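PDB 6EHD: OmpT protein from Vibrio cholerae serotype O1, which probably acts as a general diffusion porin, a membrane-spanning beta barrel whose water-filled channel lets ions and small solutes cross the outer membrane. Local coordinates for residues N47-L52 with K76-K81; G54-A59 with R69-G74; W88-D93 with Q121-Y126; T106-G111 with A232-G237. The protein carries 1 engineered substitution. All coordinates share one frame; numbering follows the deposited sequence. Where two conformers were deposited one is given.

Contact 1: N47-L52 with K76-K81. With C8E ((hydroxyethyloxy)tri(ethyloxy)octane), chain C.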
# COMPACT_ATOMS: atom_id res chain seq x y z
N ASN A 47 -4.80 -26.54 -19.11
CA ASN A 47 -4.41 -26.42 -20.51
C ASN A 47 -4.08 -24.97 -20.91
O ASN A 47 -4.06 -24.09 -20.06
CB ASN A 47 -5.46 -27.08 -21.44
CG ASN A 47 -6.84 -26.46 -21.35
OD1 ASN A 47 -7.01 -25.27 -21.09
ND2 ASN A 47 -7.84 -27.28 -21.63
N ASP A 48 -3.79 -24.76 -22.19
CA ASP A 48 -3.60 -23.47 -22.84
C ASP A 48 -4.59 -22.35 -22.39
O ASP A 48 -4.26 -21.18 -22.42
CB ASP A 48 -3.81 -23.66 -24.37
CG ASP A 48 -3.00 -24.86 -24.97
OD1 ASP A 48 -3.28 -26.06 -24.63
OD2 ASP A 48 -2.10 -24.60 -25.81
N SER A 49 -5.80 -22.75 -22.05
CA SER A 49 -6.90 -21.87 -21.71
C SER A 49 -7.29 -21.80 -20.19
O SER A 49 -8.27 -21.15 -19.85
CB SER A 49 -8.12 -22.30 -22.54
OG SER A 49 -7.91 -21.97 -23.90
N LEU A 50 -6.59 -22.49 -19.30
CA LEU A 50 -7.09 -22.56 -17.91
C LEU A 50 -5.98 -22.98 -16.95
O LEU A 50 -5.33 -24.06 -17.14
CB LEU A 50 -8.24 -23.58 -17.81
CG LEU A 50 -8.78 -23.85 -16.40
CD1 LEU A 50 -9.45 -22.68 -15.75
CD2 LEU A 50 -9.78 -25.01 -16.37
N ALA A 51 -5.84 -22.22 -15.87
CA ALA A 51 -4.90 -22.56 -14.78
C ALA A 51 -5.49 -22.24 -13.40
O ALA A 51 -6.35 -21.39 -13.27
CB ALA A 51 -3.54 -21.87 -15.02
N LEU A 52 -5.06 -22.95 -12.36
CA LEU A 52 -5.55 -22.81 -11.00
C LEU A 52 -4.34 -22.43 -10.05
O LEU A 52 -3.20 -22.82 -10.31
CB LEU A 52 -6.08 -24.16 -10.48
CG LEU A 52 -7.19 -24.80 -11.34
CD1 LEU A 52 -7.50 -26.24 -10.90
CD2 LEU A 52 -8.43 -23.95 -11.27
N LYS A 76 -7.31 -18.68 -13.62
CA LYS A 76 -6.87 -17.92 -14.76
C LYS A 76 -7.40 -18.52 -16.09
O LYS A 76 -7.17 -19.69 -16.37
CB LYS A 76 -5.31 -17.90 -14.78
CG LYS A 76 -4.73 -17.09 -15.94
CD LYS A 76 -3.30 -16.59 -15.67
CE LYS A 76 -2.83 -15.57 -16.72
NZ LYS A 76 -2.50 -16.25 -18.00
N THR A 77 -7.99 -17.68 -16.91
CA THR A 77 -8.71 -18.01 -18.16
C THR A 77 -8.36 -17.02 -19.25
O THR A 77 -7.78 -15.93 -18.98
CB THR A 77 -10.25 -17.88 -18.02
OG1 THR A 77 -10.69 -16.50 -18.03
CG2 THR A 77 -10.81 -18.47 -16.77
N ASN A 78 -8.80 -17.31 -20.48
CA ASN A 78 -8.62 -16.36 -21.57
C ASN A 78 -9.41 -15.02 -21.43
O ASN A 78 -9.12 -14.11 -22.18
CB ASN A 78 -9.02 -17.03 -22.92
CG ASN A 78 -8.06 -18.10 -23.34
OD1 ASN A 78 -6.85 -18.05 -23.03
ND2 ASN A 78 -8.59 -19.08 -24.09
N PHE A 79 -10.38 -14.91 -20.54
CA PHE A 79 -11.11 -13.69 -20.32
C PHE A 79 -10.68 -12.97 -19.00
O PHE A 79 -11.39 -12.06 -18.53
CB PHE A 79 -12.63 -13.83 -20.42
CG PHE A 79 -13.23 -15.03 -19.74
CD1 PHE A 79 -13.26 -16.28 -20.39
CD2 PHE A 79 -13.91 -14.90 -18.51
CE1 PHE A 79 -13.87 -17.39 -19.78
CE2 PHE A 79 -14.53 -16.01 -17.90
CZ PHE A 79 -14.51 -17.25 -18.54
N GLY A 80 -9.52 -13.35 -18.48
CA GLY A 80 -8.96 -12.72 -17.26
C GLY A 80 -8.72 -13.71 -16.12
O GLY A 80 -9.16 -14.90 -16.20
N LYS A 81 -8.12 -13.21 -15.02
CA LYS A 81 -7.89 -14.00 -13.82
C LYS A 81 -8.81 -13.52 -12.73
O LYS A 81 -8.87 -12.30 -12.46
CB LYS A 81 -6.39 -13.94 -13.40
CG LYS A 81 -6.08 -14.76 -12.14
CD LYS A 81 -4.61 -14.68 -11.75
CE LYS A 81 -4.35 -15.74 -10.68
NZ LYS A 81 -2.90 -15.79 -10.37
C14 C8E C . -4.87 -17.22 -20.61
O15 C8E C . -4.84 -18.23 -19.59
C16 C8E C . -3.67 -19.02 -19.73
C17 C8E C . -3.60 -20.31 -18.90
O18 C8E C . -2.34 -20.34 -18.20
C19 C8E C . -1.22 -20.85 -18.95
O HOH W 1 -5.04 -19.41 -24.24
O HOH W 2 -10.26 -19.51 -20.91

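Contact 2: G54-A59 with R69-G74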
# COMPACT_ATOMS: atom_id res chain seq x y z
N GLY A 54 -3.48 -21.86 -5.69
CA GLY A 54 -3.85 -21.83 -4.27
C GLY A 54 -2.62 -21.22 -3.48
O GLY A 54 -1.56 -21.73 -3.59
N LYS A 55 -2.83 -20.16 -2.73
CA LYS A 55 -1.71 -19.44 -2.01
C LYS A 55 -2.10 -19.12 -0.59
O LYS A 55 -3.22 -18.65 -0.33
CB LYS A 55 -1.35 -18.16 -2.82
CG LYS A 55 -0.18 -17.34 -2.28
CD LYS A 55 0.21 -16.20 -3.28
CE LYS A 55 1.28 -15.27 -2.69
NZ LYS A 55 1.73 -14.29 -3.72
N VAL A 56 -1.17 -19.28 0.39
CA VAL A 56 -1.45 -18.85 1.70
C VAL A 56 -0.11 -18.26 2.27
O VAL A 56 0.92 -18.75 1.93
CB VAL A 56 -1.98 -20.04 2.56
CG1 VAL A 56 -0.99 -21.15 2.61
CG2 VAL A 56 -2.38 -19.56 3.94
N GLU A 57 -0.25 -17.17 3.00
CA GLU A 57 0.91 -16.43 3.55
C GLU A 57 0.65 -16.14 4.98
O GLU A 57 -0.43 -15.60 5.33
CB GLU A 57 1.07 -15.10 2.79
CG GLU A 57 2.42 -14.32 3.15
CD GLU A 57 2.66 -13.06 2.23
OE1 GLU A 57 2.51 -11.94 2.73
OE2 GLU A 57 2.99 -13.29 1.04
N PHE A 58 1.64 -16.42 5.83
CA PHE A 58 1.52 -16.18 7.26
C PHE A 58 2.59 -15.12 7.77
O PHE A 58 3.65 -14.96 7.16
CB PHE A 58 1.90 -17.48 8.01
CG PHE A 58 1.02 -18.67 7.67
CD1 PHE A 58 -0.17 -18.90 8.37
CD2 PHE A 58 1.40 -19.56 6.67
CE1 PHE A 58 -0.97 -20.01 8.08
CE2 PHE A 58 0.58 -20.68 6.36
CZ PHE A 58 -0.60 -20.88 7.08
N ALA A 59 2.26 -14.41 8.82
CA ALA A 59 3.19 -13.46 9.44
C ALA A 59 3.99 -14.24 10.38
O ALA A 59 3.50 -15.20 11.01
CB ALA A 59 2.50 -12.42 10.19
N ARG A 69 -1.94 -13.87 6.64
CA ARG A 69 -1.90 -12.51 5.99
C ARG A 69 -2.78 -12.47 4.74
O ARG A 69 -3.50 -11.48 4.50
CB ARG A 69 -0.43 -12.09 5.60
CG ARG A 69 0.33 -11.50 6.79
CD ARG A 69 1.85 -11.41 6.45
NE ARG A 69 2.21 -10.57 5.31
CZ ARG A 69 2.40 -9.26 5.33
NH1 ARG A 69 2.77 -8.64 4.24
NH2 ARG A 69 2.21 -8.55 6.41
N ASN A 70 -2.61 -13.50 3.89
CA ASN A 70 -3.42 -13.69 2.64
C ASN A 70 -3.81 -15.16 2.55
O ASN A 70 -3.01 -16.02 2.95
CB ASN A 70 -2.58 -13.39 1.40
CG ASN A 70 -2.63 -11.86 0.95
OD1 ASN A 70 -2.28 -11.60 -0.17
ND2 ASN A 70 -3.12 -10.94 1.77
N HIS A 71 -4.95 -15.43 1.88
CA HIS A 71 -5.40 -16.82 1.61
C HIS A 71 -6.29 -16.76 0.34
O HIS A 71 -7.34 -16.12 0.35
CB HIS A 71 -6.18 -17.33 2.84
CG HIS A 71 -6.58 -18.78 2.77
ND1 HIS A 71 -7.34 -19.39 3.76
CD2 HIS A 71 -6.38 -19.73 1.82
CE1 HIS A 71 -7.57 -20.65 3.42
NE2 HIS A 71 -6.98 -20.89 2.27
N ILE A 72 -5.79 -17.36 -0.73
CA ILE A 72 -6.29 -17.09 -2.07
C ILE A 72 -6.55 -18.40 -2.83
O ILE A 72 -5.69 -19.31 -2.85
CB ILE A 72 -5.24 -16.24 -2.88
CG1 ILE A 72 -4.92 -14.95 -2.14
CG2 ILE A 72 -5.76 -15.84 -4.23
CD1 ILE A 72 -3.79 -14.08 -2.76
N LEU A 73 -7.69 -18.44 -3.54
CA LEU A 73 -7.95 -19.37 -4.62
C LEU A 73 -8.11 -18.61 -5.95
O LEU A 73 -8.94 -17.73 -6.04
CB LEU A 73 -9.28 -20.11 -4.27
CG LEU A 73 -9.41 -21.53 -4.76
CD1 LEU A 73 -10.61 -22.22 -4.08
CD2 LEU A 73 -9.53 -21.52 -6.27
N GLY A 74 -7.35 -18.97 -6.95
CA GLY A 74 -7.26 -18.26 -8.20
C GLY A 74 -7.60 -19.14 -9.42
O GLY A 74 -7.21 -20.32 -9.49
O HOH W 3 2.20 -9.68 1.39

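Contact 3: W88-D93 with Q121-Y126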
# COMPACT_ATOMS: atom_id res chain seq x y z
N TRP A 88 -4.81 -8.34 -0.30
CA TRP A 88 -4.57 -6.86 -0.32
C TRP A 88 -5.57 -6.20 -1.30
O TRP A 88 -5.99 -6.88 -2.29
CB TRP A 88 -3.13 -6.52 -0.70
CG TRP A 88 -2.08 -7.23 0.11
CD1 TRP A 88 -1.08 -8.00 -0.40
CD2 TRP A 88 -2.05 -7.40 1.52
NE1 TRP A 88 -0.38 -8.57 0.61
CE2 TRP A 88 -0.95 -8.22 1.81
CE3 TRP A 88 -2.86 -6.95 2.60
CZ2 TRP A 88 -0.62 -8.60 3.11
CZ3 TRP A 88 -2.51 -7.31 3.90
CH2 TRP A 88 -1.41 -8.13 4.15
N THR A 89 -5.88 -4.91 -1.12
CA THR A 89 -6.72 -4.19 -2.13
C THR A 89 -6.01 -4.03 -3.49
O THR A 89 -4.76 -4.00 -3.58
CB THR A 89 -7.23 -2.83 -1.63
OG1 THR A 89 -6.14 -1.92 -1.44
CG2 THR A 89 -8.04 -2.94 -0.35
N THR A 90 -6.81 -3.97 -4.56
CA THR A 90 -6.34 -3.64 -5.90
C THR A 90 -5.58 -2.24 -5.85
O THR A 90 -4.52 -2.08 -6.48
CB THR A 90 -7.53 -3.52 -6.90
OG1 THR A 90 -8.20 -4.78 -6.99
CG2 THR A 90 -7.04 -3.10 -8.29
N SER A 91 -6.15 -1.31 -5.07
CA SER A 91 -5.48 0.03 -4.87
C SER A 91 -4.06 -0.08 -4.29
O SER A 91 -3.14 0.71 -4.67
CB SER A 91 -6.40 0.97 -4.03
OG SER A 91 -6.85 0.32 -2.83
N ASP A 92 -3.84 -1.03 -3.40
CA ASP A 92 -2.49 -1.32 -2.80
C ASP A 92 -1.58 -1.95 -3.81
O ASP A 92 -0.39 -1.59 -3.86
CB ASP A 92 -2.62 -2.18 -1.58
CG ASP A 92 -1.34 -2.26 -0.71
OD1 ASP A 92 -0.93 -1.23 -0.18
OD2 ASP A 92 -0.85 -3.38 -0.49
N ASP A 93 -2.11 -2.85 -4.67
CA ASP A 93 -1.29 -3.52 -5.70
C ASP A 93 -0.80 -2.47 -6.70
O ASP A 93 0.41 -2.47 -7.15
CB ASP A 93 -2.11 -4.57 -6.48
CG ASP A 93 -2.57 -5.78 -5.67
OD1 ASP A 93 -2.07 -6.02 -4.56
OD2 ASP A 93 -3.54 -6.48 -6.21
N GLN A 121 -12.72 -10.77 -0.70
CA GLN A 121 -12.83 -10.07 -1.97
C GLN A 121 -12.82 -11.02 -3.12
O GLN A 121 -12.24 -12.11 -3.01
CB GLN A 121 -11.58 -9.15 -2.20
CG GLN A 121 -11.44 -7.97 -1.38
CD GLN A 121 -10.13 -7.17 -1.73
OE1 GLN A 121 -10.09 -6.41 -2.69
NE2 GLN A 121 -9.09 -7.37 -0.91
N VAL A 122 -13.40 -10.57 -4.22
CA VAL A 122 -13.10 -11.08 -5.55
C VAL A 122 -12.27 -10.03 -6.32
O VAL A 122 -12.72 -8.89 -6.44
CB VAL A 122 -14.34 -11.29 -6.44
CG1 VAL A 122 -13.99 -12.21 -7.58
CG2 VAL A 122 -15.52 -11.76 -5.65
N LYS A 123 -11.13 -10.45 -6.91
CA LYS A 123 -10.25 -9.49 -7.63
C LYS A 123 -10.09 -10.04 -9.03
O LYS A 123 -10.06 -11.28 -9.22
CB LYS A 123 -8.90 -9.29 -6.89
CG LYS A 123 -8.99 -8.47 -5.61
CD LYS A 123 -7.69 -8.39 -4.79
CE LYS A 123 -6.49 -7.85 -5.58
NZ LYS A 123 -5.24 -8.08 -4.76
N TYR A 124 -10.08 -9.12 -9.98
CA TYR A 124 -9.94 -9.41 -11.40
C TYR A 124 -8.69 -8.76 -12.03
O TYR A 124 -8.40 -7.58 -11.74
CB TYR A 124 -11.20 -8.83 -12.12
CG TYR A 124 -11.20 -9.01 -13.61
CD1 TYR A 124 -11.46 -10.26 -14.21
CD2 TYR A 124 -10.95 -7.91 -14.47
CE1 TYR A 124 -11.49 -10.43 -15.57
CE2 TYR A 124 -10.97 -8.07 -15.85
CZ TYR A 124 -11.26 -9.31 -16.41
OH TYR A 124 -11.20 -9.46 -17.80
N VAL A 125 -8.01 -9.46 -12.88
CA VAL A 125 -6.89 -8.91 -13.66
C VAL A 125 -6.94 -9.37 -15.07
O VAL A 125 -7.09 -10.59 -15.32
CB VAL A 125 -5.54 -9.37 -13.06
CG1 VAL A 125 -4.37 -8.86 -13.96
CG2 VAL A 125 -5.39 -8.98 -11.61
N TYR A 126 -6.93 -8.41 -16.02
CA TYR A 126 -6.75 -8.71 -17.48
C TYR A 126 -5.49 -8.08 -18.02
O TYR A 126 -5.33 -6.85 -17.81
CB TYR A 126 -7.97 -8.22 -18.22
CG TYR A 126 -7.84 -8.55 -19.69
CD1 TYR A 126 -8.12 -9.85 -20.16
CD2 TYR A 126 -7.39 -7.61 -20.60
CE1 TYR A 126 -7.97 -10.18 -21.49
CE2 TYR A 126 -7.23 -7.94 -21.95
CZ TYR A 126 -7.52 -9.22 -22.37
OH TYR A 126 -7.37 -9.58 -23.68
O HOH W 4 -7.20 -6.70 -9.05
O HOH W 5 -9.81 -4.44 -4.65

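Contact 4: T106-G111 with A232-G237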
# COMPACT_ATOMS: atom_id res chain seq x y z
N THR A 106 2.47 9.19 1.87
CA THR A 106 1.48 10.08 2.49
C THR A 106 0.48 10.63 1.45
O THR A 106 -0.65 11.00 1.83
CB THR A 106 2.03 11.32 3.21
OG1 THR A 106 2.77 12.16 2.30
CG2 THR A 106 3.03 10.82 4.35
N GLY A 107 0.90 10.71 0.19
CA GLY A 107 0.06 11.26 -0.92
C GLY A 107 -0.86 10.22 -1.58
O GLY A 107 -1.58 10.53 -2.57
N LEU A 108 -0.86 8.95 -1.08
CA LEU A 108 -1.65 7.90 -1.68
C LEU A 108 -2.82 7.66 -0.74
O LEU A 108 -2.60 7.38 0.45
CB LEU A 108 -0.80 6.66 -2.00
CG LEU A 108 0.48 6.92 -2.79
CD1 LEU A 108 1.28 5.63 -2.99
CD2 LEU A 108 0.29 7.60 -4.18
N ARG A 109 -4.05 7.94 -1.21
CA ARG A 109 -5.15 8.16 -0.27
C ARG A 109 -6.24 7.03 -0.25
O ARG A 109 -7.34 7.24 0.25
CB ARG A 109 -5.84 9.50 -0.58
CG ARG A 109 -4.92 10.71 -0.64
CD ARG A 109 -3.94 10.83 0.55
NE ARG A 109 -4.65 10.84 1.85
CZ ARG A 109 -4.31 10.19 2.96
NH1 ARG A 109 -3.18 9.48 3.04
NH2 ARG A 109 -5.10 10.27 4.05
N TYR A 110 -5.93 5.86 -0.80
CA TYR A 110 -6.91 4.74 -0.91
C TYR A 110 -7.16 4.01 0.46
O TYR A 110 -8.19 3.32 0.58
CB TYR A 110 -6.41 3.67 -1.93
CG TYR A 110 -5.06 3.04 -1.61
CD1 TYR A 110 -3.85 3.64 -2.04
CD2 TYR A 110 -4.97 1.89 -0.82
CE1 TYR A 110 -2.61 3.10 -1.66
CE2 TYR A 110 -3.74 1.35 -0.44
CZ TYR A 110 -2.56 1.95 -0.87
OH TYR A 110 -1.36 1.37 -0.46
N GLY A 111 -6.19 4.08 1.40
CA GLY A 111 -6.09 3.18 2.53
C GLY A 111 -6.60 3.73 3.84
O GLY A 111 -6.46 3.10 4.90
N ALA A 232 -3.63 15.75 -3.36
CA ALA A 232 -2.28 15.24 -3.03
C ALA A 232 -1.40 15.11 -4.27
O ALA A 232 -1.93 14.73 -5.36
CB ALA A 232 -2.41 13.87 -2.33
N ILE A 233 -0.13 15.48 -4.13
CA ILE A 233 0.86 15.28 -5.18
C ILE A 233 2.09 14.55 -4.55
O ILE A 233 2.56 14.92 -3.47
CB ILE A 233 1.28 16.58 -5.88
CG1 ILE A 233 2.24 16.29 -7.03
CG2 ILE A 233 1.88 17.59 -4.90
CD1 ILE A 233 2.68 17.49 -7.89
N SER A 234 2.62 13.58 -5.30
CA SER A 234 3.85 12.84 -4.97
C SER A 234 4.78 12.89 -6.21
O SER A 234 4.36 12.59 -7.36
CB SER A 234 3.50 11.36 -4.63
OG SER A 234 2.54 11.28 -3.58
N VAL A 235 6.03 13.34 -5.99
CA VAL A 235 7.09 13.47 -7.02
C VAL A 235 8.29 12.70 -6.48
O VAL A 235 8.85 13.08 -5.46
CB VAL A 235 7.48 14.94 -7.28
CG1 VAL A 235 8.39 14.97 -8.46
CG2 VAL A 235 6.27 15.75 -7.55
N ALA A 236 8.75 11.69 -7.18
CA ALA A 236 9.79 10.79 -6.60
C ALA A 236 10.66 10.22 -7.72
O ALA A 236 10.29 10.18 -8.90
CB ALA A 236 9.17 9.65 -5.77
N GLY A 237 11.84 9.72 -7.34
CA GLY A 237 12.74 9.05 -8.31
C GLY A 237 13.75 8.11 -7.70
O GLY A 237 14.02 8.15 -6.48
O HOH W 6 2.88 9.35 -1.55
O HOH W 7 0.01 11.80 -4.52

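Contact 1: N47-L52 with K76-K81
Asn78 reaches across with its side-chain amide, laying ND2 beside Ser49 CB and donating to Ser49 OG a hydrogen bond of 3.0 Å. The bond is bent, 132° at the hydrogen, and OG lies 31° out of the amide plane. The amide oxygen is used too: a water donates to both Asn78 OD1 and Asp48 O, while a second water links Ser49 O to Asn78 N. An amide suits this place, donating on one branch and accepting on the other. Next along the strands, Ala51 and Lys76 form an antiparallel hydrogen-bonded pair; Ala51 N to Lys76 O and Lys76 N to Ala51 O both measure 2.9 Å. Each segment contains a type I turn, the first braced by an Asx turn, Asn47 OD1 accepting from Ser49 N at 3.0 Å. In the second, Thr77 OG1 accepts from Phe79 N in an ST turn and gives its own proton to Gly80 O, and Gly80 adopts a positive phi that favours glycine. Such tight turns are expected on a porin's periplasmic rim. A detergent molecule lies against Ala51 CB and Lys76, whose NZ makes a weak 3.5 Å bond to ether O15, and its C14 comes within 3.2 Å of Asn78 OD1. Short polar side chains and bridging waters beside backbone pairing are consistent with a hydrated barrel rim, with detergent lying across both polar tips and paired residues.

Contact 2: G54-A59 with R69-G74
Arg69 and Glu57, which bury the most surface here, meet in a salt bridge on an antiparallel hairpin of the porin barrel wall. Glu57 stands on the face that also carries Lys55, Asn70 and Ile72, and Arg69 comes to it from a bulge. Arg69 NE donates to Glu57 OE1 over 2.9 Å in an almost perfectly straight bond (179°), using the anti lone pair of that oxygen. Carboxylate and guanidinium are nearly coplanar, 9° apart. The arginine chain bends at chi3 (61°), which sets NE, while its CD rests on Ala59 CB at 3.9 Å. A water bridges Glu57 OE1 and Arg69 NH1. Glu57 OE2 bonds to Tyr14, while Arg69 NH2 pairs with Asp303 and NH1 lies close to the like charge of Arg37. The backbone fits the pair: Arg69 and Asn70 together oppose Glu57 in a classic beta bulge, Glu57 O accepting from Arg69 N and only weakly, at 3.4 Å, from Asn70 N. Lys55, third in buried surface, forms a hydrogen-bonded pair with Ile72. Their CB atoms are 4.3 Å apart, but the extended lysine carries its ammonium away from the strand partner. Strand 30-47 flanks strand 50-59 on its other edge, through backbone bonds such as Val56 with Val40; beyond strand 67-77, the backbone of His71 bonds to that of Lys86, while Arg69 and Asn70 pack on Trp88 of strand 87-88.

Contact 3: W88-D93 with Q121-Y126
Trp88 offers its backbone carbonyl, not its indole, to Lys123 and Gln121 on the barrel wall, just where the chain enters the segment that probably corresponds to the inward-folded constriction loop, L3, of porins. Its O accepts from Lys123 NZ at 2.8 Å, and Gln121 NE2 adds a weak bond to the same oxygen at 3.4 Å. Thr89 follows at the N-cap position of helix 90-94. Its hydroxyl donates to Ser91 OG, and its carbonyl O receives Asp93 N in the first helical turn. Thr90 meets the wall mainly through water: one water accepts from Thr90 N and donates to Gln121 OE1, so the glutamine amide serves the loop with both its ends. The Thr90 side chain slides past that of Lys123 in the opposite direction, OG1 coming within 3.8 Å of CE. Threonine suits this site because OG1, besides passing the lysine methylenes, lies 3.0 Å from a water that donates to Tyr124 O. Ser91 and Asp92 turn to other partners, Glu150 and Tyr110. Asp93 then closes the contact by pointing back at the strand. Lysine is apt opposite it, long enough to span from sheet to helix; its chain bends at chi3 (57°), setting CE beyond the carbonyl oxygen of Trp88, 3.5 Å from it. Asp93 and Lys123 meet tip to tip in a salt bridge, NZ lying 2.7 Å from OD2 on its syn side, 17° out of the carboxylate plane.

Contact 4: T106-G111 with A232-G237
With chi1 at -56°, Ser234 holds OG anti to its carbonyl carbon and beside its own backbone N, which brings the hydroxyl up to Gly107. In Arg109, chi1 (-53°) sets CG 4.4 Å from Ala232 CB. Glycine suits position 107 because, having no CB, it lets its CA come to 3.6 Å from Ser234 OG. The same residue sets its carbonyl O against Ala232 CB at 3.4 Å, where a small methyl fits. Two waters complete the join. One accepts from Gly107 N at 3.0 Å and bonds to Ser234 OG at 2.8 Å; the other donates to Gly107 O at 2.8 Å and lies 2.7 Å from that same OG. A single serine hydroxyl therefore serves, through water, both backbone polar groups of one glycine, a compact way to satisfy a loop that lacks regular pairing. Leu108 makes a looser contact, its CD2 4.4 Å from Ser234 OG. The guanidinium of Arg109 works mainly outside the pair: NE forms a salt bridge with Glu230, and NH1 bonds to Gly296 O. Segment 106-111, probably part of the porin constriction loop, thus lies against the inside of strand 227-242, which runs between strands 208-221 and 245-258; Leu108 packs on Tyr215 of the former, and Arg109 touches Tyr297 of strand 293-299.

Contacts 1 and 2 share the hairpin of strands 50-59 and 67-77, their centres about 19 Å apart: contact 1 sits at the turn-bearing ends and contact 2 farther along the same pair. Contact 3 follows in the chain, about 14 Å from contact 2 centre to centre. It joins contact 1 through a probable hydrogen bond of Tyr124 OH to Phe79 O and backbone pairing of Lys81 with Val125. Contacts 3 and 4, centres about 19 Å apart, alternate along the chain and meet in a hydrogen bond between Asp92 and Tyr110. Together they join segments 88-93 and 106-111 to strands 121-128 and 227-242, consistent with a channel narrowed from within.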